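PDB 2GOP: trilobed Protease from Pyrococcus furiosus, which is the seven-bladed beta-propeller domain of a hydrolase and probably governs, as propellers of related proteases are thought to do, which peptides reach the proteolytic chamber. Local coordinates for residues A[221-226]-A[268-273]; A[274-279]-A[307-312]. One frame throughout, in Å; residues are numbered along the deposited sequence. Where two conformers were deposited one is given.

Interaction 1: A[221-226]-A[268-273]; sequences AVDSDG and AKIKDG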
ATOM      1  N   ALA A 221      -9.568  11.885   3.292  1.00 36.00           N
ATOM      2  CA  ALA A 221      -9.181  13.011   4.123  1.00 34.19           C
ATOM      3  C   ALA A 221      -8.008  12.623   5.012  1.00 33.50           C
ATOM      4  O   ALA A 221      -8.054  11.588   5.691  1.00 32.87           O
ATOM      5  CB  ALA A 221     -10.401  13.470   4.975  1.00 32.99           C
ATOM      6  N   VAL A 222      -6.955  13.444   4.997  1.00 35.12           N
ATOM      7  CA  VAL A 222      -5.763  13.177   5.805  1.00 33.87           C
ATOM      8  C   VAL A 222      -5.514  14.197   6.916  1.00 35.24           C
ATOM      9  O   VAL A 222      -4.771  13.899   7.836  1.00 33.83           O
ATOM     10  CB  VAL A 222      -4.481  13.043   4.942  1.00 36.18           C
ATOM     11  CG1 VAL A 222      -4.528  11.758   4.118  1.00 34.68           C
ATOM     12  CG2 VAL A 222      -4.275  14.283   4.050  1.00 29.76           C
ATOM     13  N   ASP A 223      -6.110  15.390   6.831  1.00 34.91           N
ATOM     14  CA  ASP A 223      -5.901  16.429   7.848  1.00 34.67           C
ATOM     15  C   ASP A 223      -6.925  17.533   7.701  1.00 34.51           C
ATOM     16  O   ASP A 223      -7.553  17.656   6.665  1.00 33.41           O
ATOM     17  CB  ASP A 223      -4.489  17.031   7.719  1.00 36.58           C
ATOM     18  CG  ASP A 223      -4.004  17.691   8.996  1.00 38.47           C
ATOM     19  OD1 ASP A 223      -4.678  17.549  10.049  1.00 33.67           O
ATOM     20  OD2 ASP A 223      -2.945  18.361   8.941  1.00 36.15           O
ATOM     21  N   SER A 224      -7.073  18.342   8.743  1.00 36.00           N
ATOM     22  CA  SER A 224      -7.943  19.512   8.707  1.00 35.93           C
ATOM     23  C   SER A 224      -7.329  20.600   9.583  1.00 37.07           C
ATOM     24  O   SER A 224      -6.727  20.289  10.604  1.00 35.30           O
ATOM     25  CB  SER A 224      -9.335  19.155   9.245  1.00 37.88           C
ATOM     26  OG  SER A 224     -10.114  20.325   9.453  1.00 36.51           O
ATOM     27  N   ASP A 225      -7.485  21.865   9.186  1.00 35.79           N
ATOM     28  CA  ASP A 225      -7.116  22.993  10.054  1.00 37.57           C
ATOM     29  C   ASP A 225      -8.324  23.643  10.757  1.00 36.33           C
ATOM     30  O   ASP A 225      -8.206  24.735  11.313  1.00 34.74           O
ATOM     31  CB  ASP A 225      -6.291  24.048   9.283  1.00 37.49           C
ATOM     32  CG  ASP A 225      -7.054  24.706   8.135  1.00 40.35           C
ATOM     33  OD1 ASP A 225      -8.295  24.554   8.017  1.00 41.36           O
ATOM     34  OD2 ASP A 225      -6.376  25.388   7.334  1.00 39.63           O
ATOM     35  N   GLY A 226      -9.474  22.967  10.735  1.00 36.60           N
ATOM     36  CA  GLY A 226     -10.705  23.493  11.318  1.00 39.09           C
ATOM     37  C   GLY A 226     -11.634  24.131  10.302  1.00 40.80           C
ATOM     38  O   GLY A 226     -12.823  24.307  10.571  1.00 39.74           O
ATOM     39  N   ALA A 268       1.583  14.818   4.370  1.00 36.63           N
ATOM     40  CA  ALA A 268       1.079  16.175   4.151  1.00 36.30           C
ATOM     41  C   ALA A 268       0.218  16.600   5.336  1.00 35.16           C
ATOM     42  O   ALA A 268      -0.510  15.793   5.891  1.00 34.52           O
ATOM     43  CB  ALA A 268       0.263  16.232   2.855  1.00 34.64           C
ATOM     44  N   LYS A 269       0.313  17.869   5.721  1.00 34.37           N
ATOM     45  CA  LYS A 269      -0.450  18.425   6.830  1.00 38.79           C
ATOM     46  C   LYS A 269      -0.894  19.831   6.462  1.00 36.91           C
ATOM     47  O   LYS A 269      -0.254  20.476   5.654  1.00 42.23           O
ATOM     48  CB  LYS A 269       0.406  18.439   8.103  1.00 39.77           C
ATOM     49  CG  LYS A 269       0.706  17.056   8.647  1.00 43.92           C
ATOM     50  CD  LYS A 269       1.539  17.091   9.923  1.00 46.36           C
ATOM     51  CE  LYS A 269       1.362  15.805  10.744  1.00 51.84           C
ATOM     52  NZ  LYS A 269       2.559  15.423  11.567  1.00 57.68           N
ATOM     53  N   ILE A 270      -1.995  20.293   7.034  1.00 37.52           N
ATOM     54  CA  ILE A 270      -2.512  21.624   6.754  1.00 38.45           C
ATOM     55  C   ILE A 270      -2.581  22.394   8.061  1.00 40.01           C
ATOM     56  O   ILE A 270      -3.080  21.888   9.060  1.00 41.46           O
ATOM     57  CB  ILE A 270      -3.910  21.588   6.046  1.00 39.43           C
ATOM     58  CG1 ILE A 270      -4.340  22.990   5.596  1.00 38.59           C
ATOM     59  CG2 ILE A 270      -4.986  20.976   6.946  1.00 37.17           C
ATOM     60  CD1 ILE A 270      -5.391  22.985   4.492  1.00 39.69           C
ATOM     61  N   LYS A 271      -2.071  23.619   8.045  1.00 42.80           N
ATOM     62  CA  LYS A 271      -2.103  24.480   9.213  1.00 42.41           C
ATOM     63  C   LYS A 271      -2.297  25.924   8.785  1.00 42.35           C
ATOM     64  O   LYS A 271      -1.529  26.448   7.976  1.00 42.19           O
ATOM     65  CB  LYS A 271      -0.819  24.347  10.027  1.00 44.83           C
ATOM     66  CG  LYS A 271      -0.743  25.392  11.122  1.00 46.74           C
ATOM     67  CD  LYS A 271      -0.144  24.886  12.405  1.00 50.27           C
ATOM     68  CE  LYS A 271      -0.275  25.966  13.464  1.00 52.94           C
ATOM     69  NZ  LYS A 271      -1.702  26.342  13.654  1.00 56.29           N
ATOM     70  N   ASP A 272      -3.325  26.567   9.328  1.00 41.05           N
ATOM     71  CA  ASP A 272      -3.637  27.948   8.963  1.00 44.08           C
ATOM     72  C   ASP A 272      -3.725  28.108   7.448  1.00 43.71           C
ATOM     73  O   ASP A 272      -3.208  29.079   6.887  1.00 44.60           O
ATOM     74  CB  ASP A 272      -2.594  28.921   9.542  1.00 47.13           C
ATOM     75  CG  ASP A 272      -2.604  28.962  11.069  1.00 56.21           C
ATOM     76  OD1 ASP A 272      -3.619  28.563  11.684  1.00 61.16           O
ATOM     77  OD2 ASP A 272      -1.587  29.405  11.661  1.00 64.71           O
ATOM     78  N   GLY A 273      -4.358  27.133   6.791  1.00 40.32           N
ATOM     79  CA  GLY A 273      -4.589  27.179   5.350  1.00 39.68           C
ATOM     80  C   GLY A 273      -3.369  26.925   4.483  1.00 38.86           C
ATOM     81  O   GLY A 273      -3.460  26.987   3.267  1.00 39.63           O
TER

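Interaction 2: A[274-279]-A[307-312]; sequences KVYFTL and FDVDEI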
ATOM      1  N   LYS A 274      -2.222  26.659   5.101  1.00 38.50           N
ATOM      2  CA  LYS A 274      -1.009  26.357   4.372  1.00 36.74           C
ATOM      3  C   LYS A 274      -0.758  24.864   4.471  1.00 35.03           C
ATOM      4  O   LYS A 274      -0.983  24.257   5.510  1.00 34.12           O
ATOM      5  CB  LYS A 274       0.178  27.143   4.926  1.00 38.05           C
ATOM      6  CG  LYS A 274       0.057  28.657   4.749  1.00 40.18           C
ATOM      7  CD  LYS A 274       1.179  29.393   5.463  1.00 41.48           C
ATOM      8  CE  LYS A 274       0.970  30.910   5.470  1.00 44.24           C
ATOM      9  NZ  LYS A 274       2.206  31.652   5.914  1.00 47.08           N
ATOM     10  N   VAL A 275      -0.275  24.280   3.382  1.00 32.68           N
ATOM     11  CA  VAL A 275      -0.101  22.854   3.309  1.00 34.15           C
ATOM     12  C   VAL A 275       1.382  22.551   3.298  1.00 36.40           C
ATOM     13  O   VAL A 275       2.136  23.104   2.502  1.00 33.94           O
ATOM     14  CB  VAL A 275      -0.812  22.258   2.068  1.00 33.11           C
ATOM     15  CG1 VAL A 275      -0.504  20.763   1.929  1.00 30.11           C
ATOM     16  CG2 VAL A 275      -2.320  22.478   2.171  1.00 31.09           C
ATOM     17  N   TYR A 276       1.778  21.669   4.210  1.00 37.24           N
ATOM     18  CA  TYR A 276       3.146  21.255   4.385  1.00 36.28           C
ATOM     19  C   TYR A 276       3.209  19.814   3.914  1.00 38.08           C
ATOM     20  O   TYR A 276       2.384  18.991   4.321  1.00 36.78           O
ATOM     21  CB  TYR A 276       3.521  21.353   5.869  1.00 37.02           C
ATOM     22  CG  TYR A 276       3.448  22.764   6.442  1.00 35.04           C
ATOM     23  CD1 TYR A 276       2.238  23.337   6.781  1.00 33.27           C
ATOM     24  CD2 TYR A 276       4.601  23.506   6.660  1.00 34.14           C
ATOM     25  CE1 TYR A 276       2.173  24.615   7.304  1.00 33.77           C
ATOM     26  CE2 TYR A 276       4.547  24.789   7.184  1.00 37.35           C
ATOM     27  CZ  TYR A 276       3.332  25.338   7.511  1.00 35.28           C
ATOM     28  OH  TYR A 276       3.271  26.614   8.027  1.00 36.26           O
ATOM     29  N   PHE A 277       4.175  19.503   3.058  1.00 36.20           N
ATOM     30  CA  PHE A 277       4.214  18.196   2.435  1.00 37.05           C
ATOM     31  C   PHE A 277       5.594  17.820   1.934  1.00 36.62           C
ATOM     32  O   PHE A 277       6.433  18.672   1.668  1.00 39.89           O
ATOM     33  CB  PHE A 277       3.221  18.148   1.268  1.00 36.80           C
ATOM     34  CG  PHE A 277       3.567  19.082   0.158  1.00 38.15           C
ATOM     35  CD1 PHE A 277       3.213  20.427   0.227  1.00 34.83           C
ATOM     36  CD2 PHE A 277       4.267  18.634  -0.952  1.00 39.70           C
ATOM     37  CE1 PHE A 277       3.546  21.294  -0.792  1.00 36.78           C
ATOM     38  CE2 PHE A 277       4.607  19.516  -1.970  1.00 37.10           C
ATOM     39  CZ  PHE A 277       4.243  20.845  -1.879  1.00 37.14           C
ATOM     40  N   THR A 278       5.788  16.513   1.805  1.00 40.07           N
ATOM     41  CA  THR A 278       7.027  15.963   1.278  0.50 38.17           C
ATOM     42  C   THR A 278       6.805  15.456  -0.135  1.00 40.84           C
ATOM     43  O   THR A 278       5.735  14.940  -0.473  1.00 38.21           O
ATOM     44  CB  THR A 278       7.591  14.819   2.151  0.50 38.69           C
ATOM     45  OG1 THR A 278       6.625  13.771   2.264  0.50 30.17           O
ATOM     46  CG2 THR A 278       7.960  15.328   3.549  0.50 37.66           C
ATOM     47  N   LEU A 279       7.829  15.646  -0.968  1.00 39.80           N
ATOM     48  CA  LEU A 279       7.859  15.155  -2.345  1.00 39.93           C
ATOM     49  C   LEU A 279       9.042  14.217  -2.517  1.00 38.88           C
ATOM     50  O   LEU A 279      10.104  14.458  -1.943  1.00 39.92           O
ATOM     51  CB  LEU A 279       8.009  16.319  -3.326  1.00 41.49           C
ATOM     52  CG  LEU A 279       6.888  16.641  -4.311  1.00 43.52           C
ATOM     53  CD1 LEU A 279       5.497  16.526  -3.727  1.00 43.26           C
ATOM     54  CD2 LEU A 279       7.150  18.039  -4.865  1.00 40.85           C
ATOM     55  N   PHE A 307       7.470  14.635   9.644  1.00 38.26           N
ATOM     56  CA  PHE A 307       7.570  15.991  10.132  1.00 37.68           C
ATOM     57  C   PHE A 307       6.290  16.352  10.857  1.00 38.18           C
ATOM     58  O   PHE A 307       5.302  15.616  10.811  1.00 38.94           O
ATOM     59  CB  PHE A 307       7.773  16.960   8.962  1.00 39.18           C
ATOM     60  CG  PHE A 307       6.560  17.084   8.080  1.00 37.88           C
ATOM     61  CD1 PHE A 307       6.316  16.157   7.079  1.00 41.84           C
ATOM     62  CD2 PHE A 307       5.661  18.113   8.271  1.00 41.49           C
ATOM     63  CE1 PHE A 307       5.187  16.257   6.287  1.00 39.95           C
ATOM     64  CE2 PHE A 307       4.531  18.212   7.481  1.00 43.21           C
ATOM     65  CZ  PHE A 307       4.299  17.277   6.496  1.00 37.23           C
ATOM     66  N   ASP A 308       6.305  17.505  11.509  1.00 38.65           N
ATOM     67  CA  ASP A 308       5.101  18.054  12.110  1.00 38.77           C
ATOM     68  C   ASP A 308       5.236  19.556  12.125  1.00 37.06           C
ATOM     69  O   ASP A 308       6.336  20.079  11.983  1.00 36.84           O
ATOM     70  CB  ASP A 308       4.935  17.517  13.531  1.00 38.30           C
ATOM     71  CG  ASP A 308       3.540  17.685  14.068  1.00 39.30           C
ATOM     72  OD1 ASP A 308       2.594  17.905  13.279  1.00 41.65           O
ATOM     73  OD2 ASP A 308       3.395  17.579  15.302  1.00 39.37           O
ATOM     74  N   VAL A 309       4.119  20.248  12.303  1.00 40.64           N
ATOM     75  CA  VAL A 309       4.116  21.711  12.316  1.00 40.49           C
ATOM     76  C   VAL A 309       3.069  22.258  13.293  1.00 40.60           C
ATOM     77  O   VAL A 309       1.934  21.785  13.340  1.00 39.35           O
ATOM     78  CB  VAL A 309       3.882  22.285  10.891  1.00 41.45           C
ATOM     79  CG1 VAL A 309       2.658  21.634  10.229  1.00 44.52           C
ATOM     80  CG2 VAL A 309       3.728  23.794  10.931  1.00 41.35           C
ATOM     81  N   ASP A 310       3.476  23.234  14.097  1.00 41.66           N
ATOM     82  CA  ASP A 310       2.534  24.018  14.892  1.00 42.13           C
ATOM     83  C   ASP A 310       3.014  25.471  14.839  1.00 43.41           C
ATOM     84  O   ASP A 310       2.781  26.142  13.831  1.00 45.58           O
ATOM     85  CB  ASP A 310       2.397  23.447  16.315  1.00 41.27           C
ATOM     86  CG  ASP A 310       1.334  24.165  17.150  1.00 41.67           C
ATOM     87  OD1 ASP A 310       0.223  24.420  16.644  1.00 39.70           O
ATOM     88  OD2 ASP A 310       1.615  24.467  18.328  1.00 42.34           O
ATOM     89  N   GLU A 311       3.710  25.952  15.866  1.00 43.30           N
ATOM     90  CA  GLU A 311       4.313  27.289  15.811  1.00 46.39           C
ATOM     91  C   GLU A 311       5.605  27.242  15.011  1.00 46.86           C
ATOM     92  O   GLU A 311       6.000  28.229  14.378  1.00 45.97           O
ATOM     93  CB  GLU A 311       4.604  27.819  17.218  1.00 47.20           C
ATOM     94  CG  GLU A 311       3.352  28.183  17.999  1.00 49.72           C
ATOM     95  CD  GLU A 311       3.648  28.570  19.435  1.00 51.65           C
ATOM     96  OE1 GLU A 311       2.686  28.904  20.165  1.00 54.97           O
ATOM     97  OE2 GLU A 311       4.836  28.529  19.837  1.00 55.82           O
ATOM     98  N   ILE A 312       6.234  26.069  15.047  1.00 46.05           N
ATOM     99  CA  ILE A 312       7.510  25.793  14.413  1.00 44.90           C
ATOM    100  C   ILE A 312       7.354  24.536  13.551  1.00 42.18           C
ATOM    101  O   ILE A 312       6.436  23.757  13.761  1.00 40.10           O
ATOM    102  CB  ILE A 312       8.589  25.577  15.517  1.00 47.79           C
ATOM    103  CG1 ILE A 312       9.891  26.278  15.147  1.00 52.76           C
ATOM    104  CG2 ILE A 312       8.783  24.092  15.864  1.00 48.65           C
ATOM    105  CD1 ILE A 312       9.869  27.756  15.522  1.00 56.61           C
TER

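Interaction 1: A[221-226]-A[268-273]
Ala268 touches the first segment only lightly, its carbonyl O lying 4.5 Å from Val222 CG2, and its small size suits a buried place beside Leu230. At Lys269 the carboxylate of Asp223 reaches the backbone, OD2 standing 3.3 Å from CA; the amine runs off to Phe307 and Asp308. Ile270 makes the largest contribution of its segment. Its N-H gives a nearly straight bond (164°) to Asp223 OD2 at 2.9 Å, arriving on the anti side and 32° out of the carboxylate plane, while Ser224 N holds OD1 weakly. The beta-branched side chain fills the gap between the strands: CG2 packs 3.5 Å from Asp225 N, and CG1, anti to the backbone N (chi1 -172°), lies against Asp225 OD2. After Lys271 the chain turns through Asp272 and Gly273, both at positive phi, which suits glycine; Gly273 N meets Asp225 OD2 at 2.7 Å, nearly along the C-O axis, a short bond bent at the hydrogen. Asp225 OD1 accepts from Glu227 N and Arg228 N. The two inner strands thus run roughly parallel without pairing backbone to backbone; aspartates bridge them instead, and the N-H donors received by both carboxylates would be expected to favour their charged forms.

Interaction 2: A[274-279]-A[307-312]
Val309 sets a methyl group over one face of the Tyr276 ring, and this CH-pi contact carries one end of the packing. CG2 lies 4.0 Å from the ring centroid, 18° off the ring normal and displaced toward the rim on the side of CZ, the nearest ring atom at 3.8 Å. CG1 reaches the other end of the ring, 3.9 Å from CD1, so both branches of the valine are used, and the two side chains cross at about a right angle. With CG anti to the carbonyl carbon (chi1 -62°), the ring leaves the strand on the side of Val309.

Apolar packing continues around Phe307. Its CE2 touches Tyr276 CB at 3.7 Å, and Thr278 CG2 lies 4.0 Å from CD1, the threonine and phenylalanine side chains sliding past each other in opposite directions. Phe307 CZ also comes within 3.4 Å of the carbonyl O of Tyr276, meeting backbone as well as side chains, and Lys269 makes a cation-pi contact with the phenylalanine. An alanine at Tyr276 would probably leave both methyls of Val309 without the ring they pack on and open a gap between the strands.

The strand segments run antiparallel, 171° apart, yet their axes stay 8.5 Å from each other, too far for backbone pairing. Strands of two successive four-stranded sheets meeting through interleaved apolar side chains are the face-to-face blade packing of a beta-propeller.

The centres of the two contacts lie about 9 Å apart, on the same side of the chain's centre, and they follow in series: interaction 1 closes at 273 and interaction 2 opens at 274. Both use the sheet in which strands 264-271 and 274-281 are hairpin neighbours. Through 264-271 this blade meets strand 219-224 of the preceding one; through 274-281 it meets strand 303-309 of the next. Lys269 ties the two together, N to Tyr276 O at 2.7 Å and NZ to Phe307 O at 2.9 Å. One blade is therefore joined to both neighbours, through carboxylate-to-backbone bonds around an isoleucine on one side and mainly apolar packing on the other. With the Velcro open, such contacts presumably contribute to holding the ring together.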